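Local coordinates for glyoxalase-related enzyme, AraC type (Clostridium phytofermentans, PDB 3BT3), which is of unknown function but, as a glyoxalase-related VOC-superfamily domain of an AraC-type regulator, may sense a small ligand in transcription control, at residues Lys37-Ile42 against Cys137-Phe142. Sequence-based numbering, arbitrary orientation.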
ATOM      1  N   LYS A  37      -5.779  -2.536 -17.935  1.00 27.63           N
ATOM      2  CA  LYS A  37      -5.443  -3.416 -19.049  1.00 28.37           C
ATOM      3  C   LYS A  37      -3.985  -3.824 -18.941  1.00 27.50           C
ATOM      4  O   LYS A  37      -3.612  -4.948 -19.276  1.00 27.58           O
ATOM      5  CB  LYS A  37      -5.697  -2.717 -20.387  1.00 29.83           C
ATOM      6  CG  LYS A  37      -7.136  -2.817 -20.852  1.00 37.54           C
ATOM      7  CD  LYS A  37      -7.408  -1.931 -22.065  1.00 41.64           C
ATOM      8  CE  LYS A  37      -8.783  -2.216 -22.691  1.00 44.08           C
ATOM      9  NZ  LYS A  37      -9.928  -2.023 -21.741  1.00 47.19           N
ATOM     10  N   TRP A  38      -3.167  -2.908 -18.442  1.00 26.51           N
ATOM     11  CA  TRP A  38      -1.754  -3.180 -18.288  1.00 26.49           C
ATOM     12  C   TRP A  38      -1.563  -4.254 -17.212  1.00 27.64           C
ATOM     13  O   TRP A  38      -0.864  -5.252 -17.435  1.00 26.31           O
ATOM     14  CB  TRP A  38      -1.011  -1.902 -17.905  1.00 25.98           C
ATOM     15  CG  TRP A  38       0.453  -2.100 -17.801  1.00 26.64           C
ATOM     16  CD1 TRP A  38       1.361  -2.080 -18.822  1.00 26.48           C
ATOM     17  CD2 TRP A  38       1.184  -2.416 -16.618  1.00 25.62           C
ATOM     18  NE1 TRP A  38       2.616  -2.368 -18.347  1.00 28.57           N
ATOM     19  CE2 TRP A  38       2.537  -2.580 -16.994  1.00 28.88           C
ATOM     20  CE3 TRP A  38       0.831  -2.576 -15.273  1.00 27.17           C
ATOM     21  CZ2 TRP A  38       3.540  -2.908 -16.070  1.00 26.05           C
ATOM     22  CZ3 TRP A  38       1.829  -2.899 -14.353  1.00 27.45           C
ATOM     23  CH2 TRP A  38       3.166  -3.061 -14.760  1.00 25.20           C
ATOM     24  N   PHE A  39      -2.195  -4.059 -16.057  1.00 24.81           N
ATOM     25  CA  PHE A  39      -2.075  -5.027 -14.984  1.00 25.58           C
ATOM     26  C   PHE A  39      -2.540  -6.397 -15.451  1.00 28.49           C
ATOM     27  O   PHE A  39      -2.047  -7.421 -14.981  1.00 29.43           O
ATOM     28  CB  PHE A  39      -2.901  -4.602 -13.766  1.00 22.65           C
ATOM     29  CG  PHE A  39      -2.141  -3.770 -12.779  1.00 18.38           C
ATOM     30  CD1 PHE A  39      -2.115  -2.385 -12.884  1.00 14.90           C
ATOM     31  CD2 PHE A  39      -1.444  -4.377 -11.741  1.00 15.51           C
ATOM     32  CE1 PHE A  39      -1.408  -1.622 -11.978  1.00 14.53           C
ATOM     33  CE2 PHE A  39      -0.731  -3.621 -10.824  1.00 14.08           C
ATOM     34  CZ  PHE A  39      -0.711  -2.248 -10.939  1.00 15.21           C
ATOM     35  N   GLU A  40      -3.499  -6.413 -16.373  1.00 31.89           N
ATOM     36  CA  GLU A  40      -4.031  -7.670 -16.895  1.00 33.74           C
ATOM     37  C   GLU A  40      -3.112  -8.301 -17.945  1.00 34.01           C
ATOM     38  O   GLU A  40      -2.740  -9.474 -17.841  1.00 35.23           O
ATOM     39  CB  GLU A  40      -5.432  -7.458 -17.505  1.00 33.82           C
ATOM     40  CG  GLU A  40      -6.572  -7.336 -16.487  1.00 36.63           C
ATOM     41  CD  GLU A  40      -7.923  -6.945 -17.117  1.00 40.77           C
ATOM     42  OE1 GLU A  40      -8.961  -6.984 -16.406  1.00 40.60           O
ATOM     43  OE2 GLU A  40      -7.955  -6.588 -18.315  1.00 40.13           O
ATOM     44  N   GLU A  41      -2.733  -7.517 -18.945  1.00 34.09           N
ATOM     45  CA  GLU A  41      -1.901  -8.022 -20.027  1.00 36.28           C
ATOM     46  C   GLU A  41      -0.449  -8.310 -19.702  1.00 35.49           C
ATOM     47  O   GLU A  41       0.128  -9.240 -20.253  1.00 34.99           O
ATOM     48  CB  GLU A  41      -1.955  -7.064 -21.215  1.00 37.99           C
ATOM     49  CG  GLU A  41      -3.330  -6.926 -21.833  1.00 45.06           C
ATOM     50  CD  GLU A  41      -3.372  -5.851 -22.904  1.00 49.40           C
ATOM     51  OE1 GLU A  41      -2.499  -5.885 -23.801  1.00 50.25           O
ATOM     52  OE2 GLU A  41      -4.269  -4.977 -22.846  1.00 52.48           O
ATOM     53  N   ILE A  42       0.146  -7.526 -18.815  1.00 34.87           N
ATOM     54  CA  ILE A  42       1.545  -7.721 -18.493  1.00 32.31           C
ATOM     55  C   ILE A  42       1.827  -8.529 -17.237  1.00 33.91           C
ATOM     56  O   ILE A  42       2.680  -9.418 -17.252  1.00 35.56           O
ATOM     57  CB  ILE A  42       2.270  -6.376 -18.376  1.00 33.14           C
ATOM     58  CG1 ILE A  42       2.001  -5.526 -19.625  1.00 34.96           C
ATOM     59  CG2 ILE A  42       3.751  -6.606 -18.170  1.00 33.35           C
ATOM     60  CD1 ILE A  42       2.166  -6.266 -20.943  1.00 36.12           C
ATOM     61  N   CYS A 137       5.009   4.598 -12.663  1.00 30.18           N
ATOM     62  CA  CYS A 137       5.416   4.231 -11.306  1.00 30.92           C
ATOM     63  C   CYS A 137       6.297   3.007 -11.341  1.00 29.47           C
ATOM     64  O   CYS A 137       6.293   2.241 -12.312  1.00 28.69           O
ATOM     65  CB  CYS A 137       4.233   3.871 -10.406  1.00 33.29           C
ATOM     66  SG  CYS A 137       2.677   4.586 -10.818  1.00 44.80           S
ATOM     67  N   ILE A 138       7.013   2.815 -10.240  1.00 27.22           N
ATOM     68  CA  ILE A 138       7.904   1.686 -10.072  1.00 24.90           C
ATOM     69  C   ILE A 138       7.305   0.663  -9.119  1.00 24.25           C
ATOM     70  O   ILE A 138       6.802   1.015  -8.048  1.00 24.56           O
ATOM     71  CB  ILE A 138       9.271   2.123  -9.479  1.00 24.43           C
ATOM     72  CG1 ILE A 138       9.943   3.162 -10.384  1.00 25.19           C
ATOM     73  CG2 ILE A 138      10.151   0.908  -9.269  1.00 21.58           C
ATOM     74  CD1 ILE A 138      10.091   2.732 -11.830  1.00 25.20           C
ATOM     75  N   LEU A 139       7.362  -0.604  -9.509  1.00 23.91           N
ATOM     76  CA  LEU A 139       6.880  -1.676  -8.654  1.00 23.42           C
ATOM     77  C   LEU A 139       8.066  -2.573  -8.362  1.00 24.28           C
ATOM     78  O   LEU A 139       8.716  -3.081  -9.285  1.00 21.14           O
ATOM     79  CB  LEU A 139       5.793  -2.500  -9.344  1.00 22.43           C
ATOM     80  CG  LEU A 139       4.494  -1.805  -9.716  1.00 23.42           C
ATOM     81  CD1 LEU A 139       3.516  -2.829 -10.255  1.00 21.15           C
ATOM     82  CD2 LEU A 139       3.919  -1.104  -8.489  1.00 24.22           C
ATOM     83  N   ARG A 140       8.347  -2.768  -7.079  1.00 24.18           N
ATOM     84  CA  ARG A 140       9.453  -3.625  -6.673  1.00 24.08           C
ATOM     85  C   ARG A 140       8.944  -5.007  -6.284  1.00 25.17           C
ATOM     86  O   ARG A 140       7.989  -5.148  -5.527  1.00 25.92           O
ATOM     87  CB  ARG A 140      10.210  -2.989  -5.506  1.00 22.70           C
ATOM     88  CG  ARG A 140      10.901  -1.674  -5.874  1.00 24.37           C
ATOM     89  CD  ARG A 140      11.630  -1.054  -4.693  1.00 19.49           C
ATOM     90  NE  ARG A 140      12.610  -1.972  -4.128  1.00 25.21           N
ATOM     91  CZ  ARG A 140      13.304  -1.740  -3.017  1.00 27.61           C
ATOM     92  NH1 ARG A 140      13.131  -0.612  -2.342  1.00 29.19           N
ATOM     93  NH2 ARG A 140      14.171  -2.638  -2.574  1.00 28.45           N
ATOM     94  N   PHE A 141       9.582  -6.031  -6.828  1.00 26.04           N
ATOM     95  CA  PHE A 141       9.208  -7.407  -6.534  1.00 28.04           C
ATOM     96  C   PHE A 141      10.424  -8.101  -5.933  1.00 29.70           C
ATOM     97  O   PHE A 141      11.547  -7.932  -6.419  1.00 30.43           O
ATOM     98  CB  PHE A 141       8.779  -8.118  -7.819  1.00 28.34           C
ATOM     99  CG  PHE A 141       7.487  -7.598  -8.399  1.00 29.45           C
ATOM    100  CD1 PHE A 141       6.261  -8.097  -7.964  1.00 30.19           C
ATOM    101  CD2 PHE A 141       7.494  -6.605  -9.371  1.00 29.70           C
ATOM    102  CE1 PHE A 141       5.062  -7.617  -8.491  1.00 30.53           C
ATOM    103  CE2 PHE A 141       6.300  -6.115  -9.904  1.00 30.77           C
ATOM    104  CZ  PHE A 141       5.084  -6.621  -9.467  1.00 30.71           C
ATOM    105  N   PHE A 142      10.226  -8.862  -4.866  1.00 29.40           N
ATOM    106  CA  PHE A 142      11.357  -9.553  -4.275  1.00 31.75           C
ATOM    107  C   PHE A 142      10.978 -10.919  -3.757  1.00 34.11           C
ATOM    108  O   PHE A 142       9.811 -11.185  -3.462  1.00 35.98           O
ATOM    109  CB  PHE A 142      11.991  -8.709  -3.151  1.00 31.30           C
ATOM    110  CG  PHE A 142      11.143  -8.593  -1.914  1.00 29.93           C
ATOM    111  CD1 PHE A 142      11.191  -9.572  -0.926  1.00 28.85           C
ATOM    112  CD2 PHE A 142      10.277  -7.515  -1.750  1.00 29.52           C
ATOM    113  CE1 PHE A 142      10.381  -9.480   0.209  1.00 29.81           C
ATOM    114  CE2 PHE A 142       9.468  -7.414  -0.623  1.00 29.66           C
ATOM    115  CZ  PHE A 142       9.519  -8.400   0.359  1.00 28.30           C
TER
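The C-terminal part of helix 32-41 faces strand 138-144 with the backbones well apart: the CA atoms of F39 and L139 are 11.5 Å from each other, those of W38 and C137 12.5 Å. No hydrogen bond links the two segments, and three buried apolar side chains fill the distance. From the strand comes L139, whose CB points at the helix; CD1 is anti to CA (chi2 -174°), which carries this methyl to the front. CD1 does all the close touching, lying 4.4 Å from CZ3 of W38 and 4.3 Å from CZ of F39. It meets the indole at its edge, near the ring plane, and approaches the phenyl ring obliquely. The contact is loose, burying 78 Å² in all. VOC proteins are built from βαβββ modules; here helix 32-41 lies in sequence between strands 26-29 and 46-52 of one four-stranded sheet, strand 138-144 belongs to the other, and L139 packs from that strand against the helix. W38 and F39 are neighbours in sequence, yet their rings also pack on each other: CZ3 of W38 sits over the centre of the F39 ring, 4.1 Å above its plane, while CD1 of F39 lies at the indole edge. CG of W38 stands opposite its backbone N (chi1 -177°), which sends the indole out toward the strand. Just past the helix, CB of I42 covers one face of the indole, 4.0 Å above its plane and displaced toward the rim. Beyond the two segments, W113 meets W38 edge-to-face, W45 packs against F39, and T133 touches both W38 and L139.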